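Local coordinates for type VI secretion system-associated protein TagF (Pseudomonas aeruginosa PAO1, PDB 2QNU), which is of unknown function in detail but, as a TagF-family protein, is probably associated with the type VI secretion system and its regulation, at residues B[111-119]-B[132-143]. Numbering follows the deposited sequence.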
loop_
_atom_site.group_PDB
_atom_site.type_symbol
_atom_site.label_atom_id
_atom_site.label_comp_id
_atom_site.label_asym_id
_atom_site.label_seq_id
_atom_site.Cartn_x
_atom_site.Cartn_y
_atom_site.Cartn_z
ATOM N N TRP B 111 -5.834 -4.714 -20.719
ATOM C CA TRP B 111 -7.303 -4.679 -20.567
ATOM C C TRP B 111 -7.821 -3.216 -20.629
ATOM O O TRP B 111 -8.773 -2.882 -21.313
ATOM C CB TRP B 111 -7.701 -5.321 -19.226
ATOM C CG TRP B 111 -9.165 -5.499 -19.075
ATOM C CD1 TRP B 111 -9.959 -6.475 -19.659
ATOM C CD2 TRP B 111 -10.047 -4.642 -18.345
ATOM N NE1 TRP B 111 -11.262 -6.279 -19.295
ATOM C CE2 TRP B 111 -11.343 -5.169 -18.483
ATOM C CE3 TRP B 111 -9.857 -3.488 -17.559
ATOM C CZ2 TRP B 111 -12.446 -4.567 -17.895
ATOM C CZ3 TRP B 111 -10.948 -2.900 -16.953
ATOM C CH2 TRP B 111 -12.227 -3.439 -17.123
ATOM N N PHE B 112 -7.159 -2.363 -19.875
ATOM C CA PHE B 112 -7.499 -0.937 -19.807
ATOM C C PHE B 112 -7.386 -0.174 -21.191
ATOM O O PHE B 112 -8.228 0.674 -21.569
ATOM C CB PHE B 112 -6.629 -0.305 -18.722
ATOM C CG PHE B 112 -6.990 -0.784 -17.311
ATOM C CD1 PHE B 112 -8.105 -0.286 -16.671
ATOM C CD2 PHE B 112 -6.228 -1.753 -16.659
ATOM C CE1 PHE B 112 -8.501 -0.755 -15.374
ATOM C CE2 PHE B 112 -6.602 -2.251 -15.368
ATOM C CZ PHE B 112 -7.722 -1.736 -14.730
ATOM N N GLU B 113 -6.320 -0.481 -21.899
ATOM C CA GLU B 113 -6.116 0.038 -23.255
ATOM C C GLU B 113 -7.231 -0.445 -24.196
ATOM O O GLU B 113 -7.813 0.362 -24.938
ATOM C CB GLU B 113 -4.742 -0.385 -23.732
ATOM C CG GLU B 113 -3.669 0.416 -23.043
ATOM C CD GLU B 113 -2.253 -0.073 -23.292
ATOM O OE1 GLU B 113 -2.060 -1.096 -23.949
ATOM O OE2 GLU B 113 -1.326 0.560 -22.789
ATOM N N GLN B 114 -7.599 -1.719 -24.092
ATOM C CA GLN B 114 -8.731 -2.235 -24.855
ATOM C C GLN B 114 -10.012 -1.535 -24.463
ATOM O O GLN B 114 -10.821 -1.249 -25.309
ATOM C CB GLN B 114 -8.982 -3.741 -24.647
ATOM C CG GLN B 114 -7.787 -4.625 -24.893
ATOM C CD GLN B 114 -8.064 -6.145 -24.649
ATOM O OE1 GLN B 114 -9.178 -6.648 -24.919
ATOM N NE2 GLN B 114 -7.023 -6.878 -24.174
ATOM N N VAL B 115 -10.247 -1.310 -23.170
ATOM C CA VAL B 115 -11.454 -0.641 -22.772
ATOM C C VAL B 115 -11.439 0.786 -23.301
ATOM O O VAL B 115 -12.460 1.264 -23.773
ATOM C CB VAL B 115 -11.676 -0.609 -21.225
ATOM C CG1 VAL B 115 -12.796 0.336 -20.909
ATOM C CG2 VAL B 115 -11.998 -2.001 -20.719
ATOM N N GLU B 116 -10.313 1.478 -23.164
ATOM C CA GLU B 116 -10.198 2.872 -23.701
ATOM C C GLU B 116 -10.481 2.923 -25.199
ATOM O O GLU B 116 -11.169 3.822 -25.682
ATOM C CB GLU B 116 -8.813 3.447 -23.457
ATOM C CG GLU B 116 -8.503 3.772 -21.967
ATOM C CD GLU B 116 -7.099 4.311 -21.802
ATOM O OE1 GLU B 116 -6.308 4.146 -22.766
ATOM O OE2 GLU B 116 -6.757 4.921 -20.728
ATOM N N SER B 117 -9.983 1.944 -25.945
ATOM C CA SER B 117 -10.275 1.937 -27.408
ATOM C C SER B 117 -11.769 1.795 -27.655
ATOM O O SER B 117 -12.347 2.403 -28.577
ATOM C CB SER B 117 -9.438 0.872 -28.102
ATOM O OG SER B 117 -10.058 0.474 -29.281
ATOM N N LEU B 118 -12.471 1.053 -26.798
ATOM C CA LEU B 118 -13.906 0.897 -27.042
ATOM C C LEU B 118 -14.661 2.185 -26.764
ATOM O O LEU B 118 -15.516 2.563 -27.506
ATOM C CB LEU B 118 -14.511 -0.242 -26.212
ATOM C CG LEU B 118 -14.137 -1.641 -26.659
ATOM C CD1 LEU B 118 -14.864 -2.599 -25.756
ATOM C CD2 LEU B 118 -14.466 -1.896 -28.132
ATOM N N LEU B 119 -14.383 2.817 -25.631
ATOM C CA LEU B 119 -14.985 4.112 -25.316
ATOM C C LEU B 119 -14.692 5.149 -26.444
ATOM O O LEU B 119 -15.557 5.969 -26.785
ATOM C CB LEU B 119 -14.394 4.633 -24.024
ATOM C CG LEU B 119 -14.771 3.918 -22.694
ATOM C CD1 LEU B 119 -13.924 4.416 -21.497
ATOM C CD2 LEU B 119 -16.182 4.132 -22.381
ATOM N N PHE B 132 -20.613 -1.376 -30.207
ATOM C CA PHE B 132 -20.083 -1.056 -28.875
ATOM C C PHE B 132 -20.618 -2.005 -27.792
ATOM O O PHE B 132 -19.825 -2.610 -27.081
ATOM C CB PHE B 132 -20.425 0.369 -28.508
ATOM C CG PHE B 132 -20.076 0.737 -27.102
ATOM C CD1 PHE B 132 -21.070 0.952 -26.165
ATOM C CD2 PHE B 132 -18.754 0.877 -26.722
ATOM C CE1 PHE B 132 -20.751 1.325 -24.887
ATOM C CE2 PHE B 132 -18.435 1.220 -25.418
ATOM C CZ PHE B 132 -19.434 1.409 -24.495
ATOM N N GLU B 133 -21.942 -2.167 -27.722
ATOM C CA GLU B 133 -22.568 -3.019 -26.691
ATOM C C GLU B 133 -22.073 -4.442 -26.802
ATOM O O GLU B 133 -21.689 -5.041 -25.815
ATOM C CB GLU B 133 -24.080 -2.999 -26.812
ATOM C CG GLU B 133 -24.708 -1.625 -26.486
ATOM C CD GLU B 133 -26.226 -1.559 -26.785
ATOM O OE1 GLU B 133 -26.739 -2.354 -27.639
ATOM O OE2 GLU B 133 -26.880 -0.660 -26.171
ATOM N N GLN B 134 -22.069 -4.950 -28.029
ATOM C CA GLN B 134 -21.531 -6.282 -28.369
ATOM C C GLN B 134 -20.106 -6.427 -27.953
ATOM O O GLN B 134 -19.754 -7.385 -27.305
ATOM C CB GLN B 134 -21.664 -6.555 -29.870
ATOM C CG GLN B 134 -23.096 -6.962 -30.256
ATOM C CD GLN B 134 -23.398 -6.882 -31.768
ATOM O OE1 GLN B 134 -22.492 -6.677 -32.596
ATOM N NE2 GLN B 134 -24.680 -7.057 -32.134
ATOM N N ALA B 135 -19.270 -5.464 -28.305
ATOM C CA ALA B 135 -17.865 -5.499 -27.889
ATOM C C ALA B 135 -17.693 -5.528 -26.360
ATOM O O ALA B 135 -16.903 -6.310 -25.855
ATOM C CB ALA B 135 -17.075 -4.330 -28.510
ATOM N N VAL B 136 -18.396 -4.651 -25.636
ATOM C CA VAL B 136 -18.338 -4.648 -24.187
ATOM C C VAL B 136 -18.765 -6.026 -23.614
ATOM O O VAL B 136 -18.120 -6.543 -22.700
ATOM C CB VAL B 136 -19.219 -3.510 -23.563
ATOM C CG1 VAL B 136 -19.289 -3.660 -22.046
ATOM C CG2 VAL B 136 -18.672 -2.131 -23.943
ATOM N N ALA B 137 -19.838 -6.596 -24.167
ATOM C CA ALA B 137 -20.394 -7.854 -23.666
ATOM C C ALA B 137 -19.465 -9.034 -23.937
ATOM O O ALA B 137 -19.523 -10.008 -23.224
ATOM C CB ALA B 137 -21.755 -8.120 -24.299
ATOM N N GLN B 138 -18.606 -8.917 -24.954
ATOM C CA GLN B 138 -17.661 -9.956 -25.328
ATOM C C GLN B 138 -16.335 -9.785 -24.606
ATOM O O GLN B 138 -15.399 -10.577 -24.772
ATOM C CB GLN B 138 -17.408 -9.918 -26.843
ATOM C CG GLN B 138 -18.599 -10.347 -27.760
ATOM C CD GLN B 138 -18.180 -10.561 -29.257
ATOM O OE1 GLN B 138 -16.980 -10.507 -29.584
ATOM N NE2 GLN B 138 -19.174 -10.786 -30.159
ATOM N N LEU B 139 -16.234 -8.753 -23.783
ATOM C CA LEU B 139 -14.969 -8.398 -23.197
ATOM C C LEU B 139 -14.703 -9.290 -21.974
ATOM O O LEU B 139 -15.613 -9.496 -21.143
ATOM C CB LEU B 139 -15.019 -6.914 -22.828
ATOM C CG LEU B 139 -13.828 -5.962 -22.786
ATOM C CD1 LEU B 139 -13.075 -5.758 -24.058
ATOM C CD2 LEU B 139 -14.382 -4.595 -22.334
ATOM N N PRO B 140 -13.446 -9.783 -21.831
ATOM C CA PRO B 140 -13.101 -10.644 -20.700
ATOM C C PRO B 140 -12.970 -9.825 -19.444
ATOM O O PRO B 140 -12.823 -8.607 -19.530
ATOM C CB PRO B 140 -11.722 -11.197 -21.097
ATOM C CG PRO B 140 -11.107 -10.109 -21.863
ATOM C CD PRO B 140 -12.261 -9.512 -22.662
ATOM N N ALA B 141 -13.017 -10.480 -18.282
ATOM C CA ALA B 141 -12.625 -9.816 -17.039
ATOM C C ALA B 141 -11.134 -9.457 -17.150
ATOM O O ALA B 141 -10.403 -10.061 -17.972
ATOM C CB ALA B 141 -12.869 -10.735 -15.798
ATOM N N PRO B 142 -10.686 -8.463 -16.355
ATOM C CA PRO B 142 -9.259 -8.218 -16.245
ATOM C C PRO B 142 -8.509 -9.362 -15.563
ATOM O O PRO B 142 -9.083 -10.083 -14.752
ATOM C CB PRO B 142 -9.168 -6.955 -15.389
ATOM C CG PRO B 142 -10.464 -6.779 -14.783
ATOM C CD PRO B 142 -11.480 -7.491 -15.589
ATOM N N PRO B 143 -7.238 -9.553 -15.927
ATOM C CA PRO B 143 -6.374 -10.380 -15.116
ATOM C C PRO B 143 -5.951 -9.636 -13.848
ATOM O O PRO B 143 -5.283 -8.594 -13.920
ATOM C CB PRO B 143 -5.185 -10.691 -16.059
ATOM C CG PRO B 143 -5.571 -10.127 -17.430
ATOM C CD PRO B 143 -6.551 -9.058 -17.137
#
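With CG of W111 anti to the backbone N (chi1 -172°), the indole is swung off helix 111-119 toward the proline-rich chain that follows helix 132-137, while L118, whose CG lies anti to its carbonyl carbon, sends CD2 to A135 and CD1 toward V136 and L139. The motif is an antiparallel helix pair, axes 167° apart and 10.7 Å at closest approach, packed on the chain's antiparallel sheet. Between the helices the side-chain contacts are apolar: L118 CD2 meets A135 CB at 3.6 Å. L139, just past helix 132-137, meets L118 tip to tip, its CD2 4.0 Å from L118 CD1. The L139 side chain also crosses that of V115 at about a right angle, CD2 lying 3.9 Å from V115 CG2, and so bridges adjacent turns of the partner helix. F132 CD2 comes within 3.7 Å of L118 O, approaching obliquely. V115 and L119 also touch V75 and V91 of the sheet, and V136 and L139 touch V4, which places these residues between helices and strands.

Past helix 132-137, the chain at P140 and P142 meets the W111 indole at its N-H and over one face. P142 lies alongside, its CB 4.0 Å from the centroid of the five-membered ring and nearly along the ring normal, a CH-pi contact; V115 CG2, from the same helix as W111, sits over the opposite face. Contacts on both faces probably restrict tilting of the indole, and its N-H is satisfied by the backbone: W111 NE1 donates to P140 O at 2.8 Å, with an N-H...O angle of 146° and the oxygen somewhat out of the ring plane.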